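Local coordinates for outer membrane protein SusF (Bacteroides thetaiotaomicron, PDB 4FE9) that binds starch at the bacterial cell surface through its carbohydrate-binding modules, ahead of starch transport into the periplasm for degradation, at residues L263-S268 with D305-A310; A281-V286 with G297-A302. All coordinates share one frame; numbering follows the deposited sequence.

Overall arrangement
Both contacts belong to the second carbohydrate-binding module and to one antiparallel beta sheet, with centres about 8 Å apart. In contact 1 strand 264-267 pairs with strand 306-310; in contact 2 the hairpin of strands 283-287 and 294-301 splays open and is bridged by side chains. Strand 264-267 joins the two, since it also pairs with strand 283-287, Met265 O lying 2.8 Å from Lys283 N. Side chains add to this link where Thr266 CG2 packs 3.5 Å from Trp282 CZ3. Along the chain contact 2 is nested within the loop that contact 1 closes. Lys308 of contact 1 reaches the bound glucose of the glycan pocket, whereas contact 2 lies away from that pocket.

Contact 1 of 2, residues L263-S268 with D305-A310; sequences LYMTGS and DQVKFA. With GLC (alpha-D-glucopyranose), chain C.
Met265 and Phe309 are a non-hydrogen-bonded pair in the antiparallel strands 264-267 and 306-310, their side chains lying side by side and pointing the same way. Met265 CB starts 3.7 Å from Phe309 CE2. CG, anti to the backbone N (chi1 174°), follows the same ring atom while also nearing Lys308 O. SD sits 4.7 Å from the Phe309 ring centroid in an oblique Met-aromatic contact and also meets Val307 CG1; the bend at chi3 (82°) turns the terminal CE toward Phe299 and Phe301. Leu263 CD2 touches Phe309 CD2, while Leu263 CD1 comes 3.4 Å from Ala310 O.

Paired backbone hydrogen bonds link Tyr264 with Ala310 and Thr266 with Lys308. Beyond Gly267 one bond is still backbone, Ser268 N to Gln306 O, and the return bond ends on a side chain: Ser268 OG accepts from Gln306 N (2.8 Å, 169°). An alanine in place of Ser268 would probably leave Gln306 N without this acceptor and weaken the pairing at the strand end. On the face shared with Thr266, Lys308 NZ bonds glucose O3 at 2.6 Å and O2 weakly, and makes a salt bridge to Asp318.

This inner pair of the module's antiparallel sheet thus offers Lys308 to the sugar on one face and packs Leu263, Met265, Val307 and Phe309 into the hydrophobic interior on the other, against Phe301 of strand 294-301 and Val354 of strand 348-357; strands 283-287 and 341-343 flank it.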
ATOM      1  N   LEU A 263      15.108 -11.810   8.316  1.00 13.90           N
ATOM      2  CA  LEU A 263      14.269 -11.115   9.291  1.00 13.10           C
ATOM      3  C   LEU A 263      14.166 -11.907  10.588  1.00 14.65           C
ATOM      4  O   LEU A 263      14.113 -13.149  10.576  1.00 12.31           O
ATOM      5  CB  LEU A 263      12.858 -10.881   8.734  1.00 13.62           C
ATOM      6  CG  LEU A 263      12.056  -9.830   9.502  1.00 14.32           C
ATOM      7  CD1 LEU A 263      12.552  -8.417   9.168  1.00 10.87           C
ATOM      8  CD2 LEU A 263      10.580  -9.968   9.220  1.00 14.68           C
ATOM      9  N   TYR A 264      14.186 -11.183  11.700  1.00 14.00           N
ATOM     10  CA  TYR A 264      14.257 -11.789  13.018  1.00 15.93           C
ATOM     11  C   TYR A 264      13.255 -11.109  13.926  1.00 16.93           C
ATOM     12  O   TYR A 264      12.899  -9.941  13.706  1.00 15.81           O
ATOM     13  CB  TYR A 264      15.649 -11.632  13.610  1.00 16.47           C
ATOM     14  CG  TYR A 264      16.746 -12.346  12.836  1.00 17.54           C
ATOM     15  CD1 TYR A 264      17.130 -13.647  13.170  1.00 21.37           C
ATOM     16  CD2 TYR A 264      17.424 -11.701  11.801  1.00 20.52           C
ATOM     17  CE1 TYR A 264      18.154 -14.298  12.475  1.00 24.32           C
ATOM     18  CE2 TYR A 264      18.413 -12.345  11.080  1.00 19.71           C
ATOM     19  CZ  TYR A 264      18.750 -13.652  11.393  1.00 22.36           C
ATOM     20  OH  TYR A 264      19.772 -14.254  10.718  1.00 24.80           O
ATOM     21  N   MET A 265      12.680 -11.902  14.822  1.00 18.02           N
ATOM     22  CA  MET A 265      11.721 -11.429  15.806  1.00 19.24           C
ATOM     23  C   MET A 265      12.320 -11.570  17.188  1.00 20.80           C
ATOM     24  O   MET A 265      13.021 -12.546  17.476  1.00 19.62           O
ATOM     25  CB  MET A 265      10.443 -12.254  15.725  1.00 19.28           C
ATOM     26  CG  MET A 265       9.405 -11.931  16.827  1.00 18.17           C
ATOM     27  SD  MET A 265       7.863 -12.782  16.576  1.00 26.31           S
ATOM     28  CE  MET A 265       8.282 -14.377  17.281  1.00 28.87           C
ATOM     29  N   THR A 266      12.228 -10.495  17.961  1.00 22.69           N
ATOM     30  CA  THR A 266      12.455 -10.552  19.388  1.00 23.40           C
ATOM     31  C   THR A 266      11.222  -9.988  20.105  1.00 25.01           C
ATOM     32  O   THR A 266      10.157  -9.803  19.483  1.00 23.90           O
ATOM     33  CB  THR A 266      13.722  -9.789  19.782  1.00 24.21           C
ATOM     34  OG1 THR A 266      14.065 -10.085  21.139  1.00 26.26           O
ATOM     35  CG2 THR A 266      13.536  -8.268  19.609  1.00 23.88           C
ATOM     36  N   GLY A 267      11.321  -9.828  21.424  1.00 25.36           N
ATOM     37  CA  GLY A 267      10.137  -9.826  22.258  1.00 25.81           C
ATOM     38  C   GLY A 267      10.415  -9.680  23.735  1.00 26.76           C
ATOM     39  O   GLY A 267      11.562  -9.856  24.199  1.00 25.25           O
ATOM     40  N   SER A 268       9.376  -9.279  24.470  1.00 28.01           N
ATOM     41  CA  SER A 268       9.366  -9.386  25.936  1.00 29.36           C
ATOM     42  C   SER A 268       9.679 -10.803  26.384  1.00 29.43           C
ATOM     43  O   SER A 268      10.556 -11.006  27.206  1.00 31.35           O
ATOM     44  CB  SER A 268       8.018  -8.910  26.527  1.00 28.14           C
ATOM     45  OG  SER A 268       6.910  -9.493  25.855  1.00 28.59           O
ATOM     46  N   ASP A 305       2.273 -10.772  25.473  1.00 29.70           N
ATOM     47  CA  ASP A 305       3.598 -10.783  24.832  1.00 29.50           C
ATOM     48  C   ASP A 305       3.740  -9.568  23.900  1.00 28.10           C
ATOM     49  O   ASP A 305       2.825  -9.249  23.165  1.00 27.72           O
ATOM     50  CB  ASP A 305       3.778 -12.082  24.034  1.00 29.60           C
ATOM     51  CG  ASP A 305       4.179 -13.290  24.934  1.00 33.18           C
ATOM     52  OD1 ASP A 305       4.706 -13.047  26.066  1.00 35.39           O
ATOM     53  OD2 ASP A 305       3.985 -14.478  24.491  1.00 36.50           O
ATOM     54  N   GLN A 306       4.871  -8.877  23.978  1.00 26.96           N
ATOM     55  CA  GLN A 306       5.198  -7.838  22.981  1.00 27.42           C
ATOM     56  C   GLN A 306       6.352  -8.286  22.112  1.00 25.53           C
ATOM     57  O   GLN A 306       7.272  -8.913  22.599  1.00 26.33           O
ATOM     58  CB  GLN A 306       5.553  -6.525  23.672  1.00 26.13           C
ATOM     59  CG  GLN A 306       4.352  -5.899  24.407  1.00 32.34           C
ATOM     60  CD  GLN A 306       4.738  -4.735  25.276  1.00 38.57           C
ATOM     61  OE1 GLN A 306       5.358  -3.779  24.817  1.00 39.87           O
ATOM     62  NE2 GLN A 306       4.305  -4.769  26.515  1.00 40.06           N
ATOM     63  N   VAL A 307       6.289  -7.966  20.824  1.00 24.40           N
ATOM     64  CA  VAL A 307       7.371  -8.312  19.890  1.00 22.14           C
ATOM     65  C   VAL A 307       7.758  -7.168  18.966  1.00 21.65           C
ATOM     66  O   VAL A 307       6.935  -6.290  18.663  1.00 20.50           O
ATOM     67  CB  VAL A 307       7.000  -9.538  19.025  1.00 22.61           C
ATOM     68  CG1 VAL A 307       6.841 -10.805  19.906  1.00 20.24           C
ATOM     69  CG2 VAL A 307       5.767  -9.272  18.237  1.00 21.49           C
ATOM     70  N   LYS A 308       8.977  -7.245  18.424  1.00 19.92           N
ATOM     71  CA  LYS A 308       9.396  -6.380  17.299  1.00 18.51           C
ATOM     72  C   LYS A 308      10.253  -7.208  16.301  1.00 17.72           C
ATOM     73  O   LYS A 308      10.704  -8.304  16.630  1.00 17.10           O
ATOM     74  CB  LYS A 308      10.221  -5.204  17.813  1.00 18.95           C
ATOM     75  CG  LYS A 308       9.396  -4.064  18.353  1.00 20.07           C
ATOM     76  CD  LYS A 308      10.245  -2.912  18.704  1.00 26.55           C
ATOM     77  CE  LYS A 308      10.150  -1.837  17.658  1.00 25.49           C
ATOM     78  NZ  LYS A 308      10.743  -0.561  18.147  1.00 26.95           N
ATOM     79  N   PHE A 309      10.464  -6.669  15.110  1.00 15.14           N
ATOM     80  CA  PHE A 309      11.140  -7.386  14.030  1.00 15.60           C
ATOM     81  C   PHE A 309      12.309  -6.555  13.562  1.00 14.79           C
ATOM     82  O   PHE A 309      12.291  -5.338  13.703  1.00 15.81           O
ATOM     83  CB  PHE A 309      10.179  -7.627  12.858  1.00 14.86           C
ATOM     84  CG  PHE A 309       8.991  -8.445  13.217  1.00 17.37           C
ATOM     85  CD1 PHE A 309       7.818  -7.835  13.660  1.00 17.54           C
ATOM     86  CD2 PHE A 309       9.025  -9.827  13.108  1.00 18.76           C
ATOM     87  CE1 PHE A 309       6.702  -8.600  14.007  1.00 18.37           C
ATOM     88  CE2 PHE A 309       7.934 -10.609  13.523  1.00 21.86           C
ATOM     89  CZ  PHE A 309       6.767  -9.981  13.962  1.00 22.75           C
ATOM     90  N   ALA A 310      13.364  -7.213  13.076  1.00 13.80           N
ATOM     91  CA  ALA A 310      14.573  -6.503  12.589  1.00 13.38           C
ATOM     92  C   ALA A 310      15.244  -7.282  11.455  1.00 13.63           C
ATOM     93  O   ALA A 310      15.139  -8.509  11.393  1.00 13.45           O
ATOM     94  CB  ALA A 310      15.568  -6.300  13.724  1.00 13.22           C
TER
HETATM   95  C1  GLC C   2      15.840   0.419  19.976  1.00 39.37           C
HETATM   96  C2  GLC C   2      14.518  -0.149  19.473  1.00 33.06           C
HETATM   97  C3  GLC C   2      13.541  -0.349  20.611  1.00 28.68           C
HETATM   98  C4  GLC C   2      14.173  -1.210  21.687  1.00 29.33           C
HETATM   99  C5  GLC C   2      15.486  -0.610  22.118  1.00 28.13           C
HETATM  100  C6  GLC C   2      16.172  -1.492  23.156  1.00 25.75           C
HETATM  101  O2  GLC C   2      13.954   0.757  18.541  1.00 31.80           O
HETATM  102  O3  GLC C   2      12.331  -0.962  20.148  1.00 24.62           O
HETATM  103  O4  GLC C   2      13.335  -1.234  22.814  1.00 29.29           O
HETATM  104  O5  GLC C   2      16.361  -0.430  20.998  1.00 34.53           O
HETATM  105  O6  GLC C   2      17.396  -0.856  23.521  1.00 28.07           O

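Contact 2 of 2, residues A281-V286 with G297-A302. With EDO (1,2-ethanediol), chain F.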
ATOM      1  N   ALA A 281      17.688 -14.898  22.036  1.00 31.59           N
ATOM      2  CA  ALA A 281      16.989 -13.630  22.039  1.00 29.24           C
ATOM      3  C   ALA A 281      16.286 -13.294  20.683  1.00 28.19           C
ATOM      4  O   ALA A 281      15.374 -12.468  20.648  1.00 26.43           O
ATOM      5  CB  ALA A 281      17.921 -12.536  22.440  1.00 28.94           C
ATOM      6  N   TRP A 282      16.736 -13.927  19.585  1.00 25.78           N
ATOM      7  CA  TRP A 282      16.300 -13.544  18.203  1.00 23.40           C
ATOM      8  C   TRP A 282      15.869 -14.748  17.399  1.00 22.82           C
ATOM      9  O   TRP A 282      16.665 -15.656  17.184  1.00 23.61           O
ATOM     10  CB  TRP A 282      17.421 -12.843  17.467  1.00 22.76           C
ATOM     11  CG  TRP A 282      17.851 -11.611  18.108  1.00 20.76           C
ATOM     12  CD1 TRP A 282      18.793 -11.486  19.075  1.00 20.72           C
ATOM     13  CD2 TRP A 282      17.264 -10.306  17.943  1.00 20.85           C
ATOM     14  NE1 TRP A 282      18.877 -10.171  19.492  1.00 20.34           N
ATOM     15  CE2 TRP A 282      17.968  -9.424  18.789  1.00 18.87           C
ATOM     16  CE3 TRP A 282      16.262  -9.790  17.108  1.00 17.85           C
ATOM     17  CZ2 TRP A 282      17.729  -8.049  18.803  1.00 17.95           C
ATOM     18  CZ3 TRP A 282      16.026  -8.423  17.115  1.00 14.56           C
ATOM     19  CH2 TRP A 282      16.715  -7.575  18.007  1.00 19.61           C
ATOM     20  N   LYS A 283      14.615 -14.764  16.951  1.00 20.98           N
ATOM     21  CA  LYS A 283      14.093 -15.887  16.193  1.00 20.14           C
ATOM     22  C   LYS A 283      14.078 -15.554  14.694  1.00 19.65           C
ATOM     23  O   LYS A 283      13.386 -14.628  14.267  1.00 18.56           O
ATOM     24  CB  LYS A 283      12.672 -16.216  16.637  1.00 20.76           C
ATOM     25  CG  LYS A 283      12.501 -16.431  18.170  1.00 23.78           C
ATOM     26  CD  LYS A 283      12.937 -17.821  18.570  1.00 25.55           C
ATOM     27  CE  LYS A 283      14.189 -17.760  19.408  1.00 33.08           C
ATOM     28  NZ  LYS A 283      14.288 -18.908  20.371  1.00 34.79           N
ATOM     29  N   ALA A 284      14.777 -16.349  13.902  1.00 17.35           N
ATOM     30  CA  ALA A 284      14.759 -16.187  12.438  1.00 17.47           C
ATOM     31  C   ALA A 284      13.382 -16.541  11.881  1.00 16.12           C
ATOM     32  O   ALA A 284      12.752 -17.488  12.346  1.00 19.07           O
ATOM     33  CB  ALA A 284      15.854 -17.052  11.800  1.00 16.93           C
ATOM     34  N   LEU A 285      12.832 -15.686  11.019  1.00 15.14           N
ATOM     35  CA  LEU A 285      11.707 -16.109  10.156  1.00 13.74           C
ATOM     36  C   LEU A 285      12.196 -16.727   8.847  1.00 12.92           C
ATOM     37  O   LEU A 285      13.326 -16.584   8.488  1.00 12.52           O
ATOM     38  CB  LEU A 285      10.762 -14.944   9.859  1.00 13.96           C
ATOM     39  CG  LEU A 285       9.816 -14.568  11.016  1.00 16.93           C
ATOM     40  CD1 LEU A 285      10.589 -13.697  12.069  1.00 14.43           C
ATOM     41  CD2 LEU A 285       8.569 -13.832  10.473  1.00 13.68           C
ATOM     42  N   VAL A 286      11.297 -17.386   8.140  1.00 12.61           N
ATOM     43  CA  VAL A 286      11.652 -18.152   6.964  1.00 11.44           C
ATOM     44  C   VAL A 286      11.296 -17.338   5.707  1.00 10.37           C
ATOM     45  O   VAL A 286      10.148 -16.873   5.576  1.00 10.28           O
ATOM     46  CB  VAL A 286      10.879 -19.475   6.949  1.00 11.82           C
ATOM     47  CG1 VAL A 286      11.304 -20.362   5.721  1.00 10.38           C
ATOM     48  CG2 VAL A 286      11.071 -20.227   8.300  1.00 13.01           C
ATOM     49  N   GLY A 297       6.756 -17.458   9.999  1.00 12.93           N
ATOM     50  CA  GLY A 297       7.152 -18.383  11.030  1.00 15.09           C
ATOM     51  C   GLY A 297       5.940 -18.875  11.768  1.00 16.49           C
ATOM     52  O   GLY A 297       4.882 -18.241  11.730  1.00 16.33           O
ATOM     53  N   ILE A 298       6.074 -20.003  12.438  1.00 17.77           N
ATOM     54  CA  ILE A 298       5.044 -20.429  13.393  1.00 18.82           C
ATOM     55  C   ILE A 298       5.545 -20.349  14.812  1.00 20.10           C
ATOM     56  O   ILE A 298       6.671 -20.765  15.103  1.00 20.69           O
ATOM     57  CB  ILE A 298       4.528 -21.806  13.082  1.00 19.84           C
ATOM     58  CG1 ILE A 298       3.576 -21.732  11.895  1.00 17.91           C
ATOM     59  CG2 ILE A 298       3.803 -22.414  14.319  1.00 20.35           C
ATOM     60  CD1 ILE A 298       3.192 -23.066  11.315  1.00 22.33           C
ATOM     61  N   PHE A 299       4.855 -19.535  15.613  1.00 20.12           N
ATOM     62  CA  PHE A 299       5.376 -19.104  16.900  1.00 20.27           C
ATOM     63  C   PHE A 299       4.270 -19.198  17.954  1.00 20.37           C
ATOM     64  O   PHE A 299       3.077 -19.205  17.618  1.00 18.51           O
ATOM     65  CB  PHE A 299       5.889 -17.664  16.846  1.00 20.48           C
ATOM     66  CG  PHE A 299       7.074 -17.465  15.947  1.00 22.87           C
ATOM     67  CD1 PHE A 299       8.336 -17.968  16.300  1.00 25.36           C
ATOM     68  CD2 PHE A 299       6.959 -16.690  14.799  1.00 22.22           C
ATOM     69  CE1 PHE A 299       9.434 -17.783  15.470  1.00 28.34           C
ATOM     70  CE2 PHE A 299       8.061 -16.492  13.958  1.00 22.19           C
ATOM     71  CZ  PHE A 299       9.314 -16.973  14.334  1.00 28.89           C
ATOM     72  N   TYR A 300       4.679 -19.328  19.219  1.00 20.58           N
ATOM     73  CA  TYR A 300       3.725 -19.318  20.332  1.00 22.12           C
ATOM     74  C   TYR A 300       3.677 -17.977  20.924  1.00 21.36           C
ATOM     75  O   TYR A 300       4.702 -17.453  21.331  1.00 22.72           O
ATOM     76  CB  TYR A 300       4.088 -20.335  21.418  1.00 20.66           C
ATOM     77  CG  TYR A 300       2.982 -20.465  22.458  1.00 24.16           C
ATOM     78  CD1 TYR A 300       1.742 -21.038  22.112  1.00 22.13           C
ATOM     79  CD2 TYR A 300       3.077 -19.821  23.664  1.00 21.59           C
ATOM     80  CE1 TYR A 300       0.674 -21.046  22.995  1.00 28.76           C
ATOM     81  CE2 TYR A 300       1.995 -19.808  24.561  1.00 33.34           C
ATOM     82  CZ  TYR A 300       0.796 -20.415  24.203  1.00 28.41           C
ATOM     83  OH  TYR A 300      -0.280 -20.432  25.080  1.00 36.70           O
ATOM     84  N   PHE A 301       2.470 -17.415  21.046  1.00 23.36           N
ATOM     85  CA  PHE A 301       2.321 -16.156  21.813  1.00 22.84           C
ATOM     86  C   PHE A 301       1.370 -16.345  23.008  1.00 22.62           C
ATOM     87  O   PHE A 301       0.286 -16.926  22.868  1.00 23.15           O
ATOM     88  CB  PHE A 301       1.839 -15.016  20.920  1.00 22.80           C
ATOM     89  CG  PHE A 301       2.764 -14.703  19.774  1.00 20.12           C
ATOM     90  CD1 PHE A 301       3.833 -13.812  19.936  1.00 28.61           C
ATOM     91  CD2 PHE A 301       2.556 -15.265  18.538  1.00 22.36           C
ATOM     92  CE1 PHE A 301       4.684 -13.493  18.845  1.00 23.79           C
ATOM     93  CE2 PHE A 301       3.395 -14.946  17.442  1.00 23.29           C
ATOM     94  CZ  PHE A 301       4.437 -14.040  17.607  1.00 21.17           C
ATOM     95  N   ALA A 302       1.883 -16.040  24.182  1.00 23.70           N
ATOM     96  CA  ALA A 302       1.062 -15.775  25.385  1.00 25.93           C
ATOM     97  C   ALA A 302       0.208 -14.515  25.203  1.00 27.24           C
ATOM     98  O   ALA A 302       0.414 -13.735  24.261  1.00 27.79           O
ATOM     99  CB  ALA A 302       1.958 -15.611  26.578  1.00 24.81           C
TER
HETATM  100  C1  EDO F 511       9.560 -21.059  12.971  1.00 22.40           C
HETATM  101  O1  EDO F 511       8.424 -21.405  12.167  1.00 17.80           O
HETATM  102  C2  EDO F 511      10.388 -20.074  12.182  1.00 21.91           C
HETATM  103  O2  EDO F 511      11.571 -19.768  12.924  1.00 35.88           O
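Phe299 reaches across a beta hairpin, from strand 294-301 to strand 283-287, where no hydrogen bond joins segments 281-286 and 297-302; the hairpin's pairing is kept nearer the turn, where Val286 hydrogen-bonds with Trp296. Leu285 CG lies in the plane of the Phe299 ring at its edge, 3.9 Å from Phe299 CE2, and the two side chains cross at about a right angle. Lys283 CB approaches obliquely, 3.8 Å from Phe299 CE1, before its chain bends away at chi2 and chi3. Phe299 CG is anti to its carbonyl carbon (chi1 -65°), which carries the ring toward Lys283 and Leu285. Leu285 CD2 nears the backbone of Gly297; a side chain on Gly297 would run into the Phe299 ring.

Further out, backbone hydrogen bonds place both strands: Lys283 with Met265 and Leu285 with Leu263 on one side, Gly297 with Val352 and Phe299 with Tyr350 on the other. Met265 packs against Phe299, and Val354 against Leu285, so the bridging side chains join the sheet's hydrophobic packing. A 1,2-ethanediol, probably from the crystallisation liquor, spans the two strands: its O2 donates to Ala284 O at 2.6 Å, and its O1 accepts a nearly straight bond (172°) from Ile298 N at 2.7 Å.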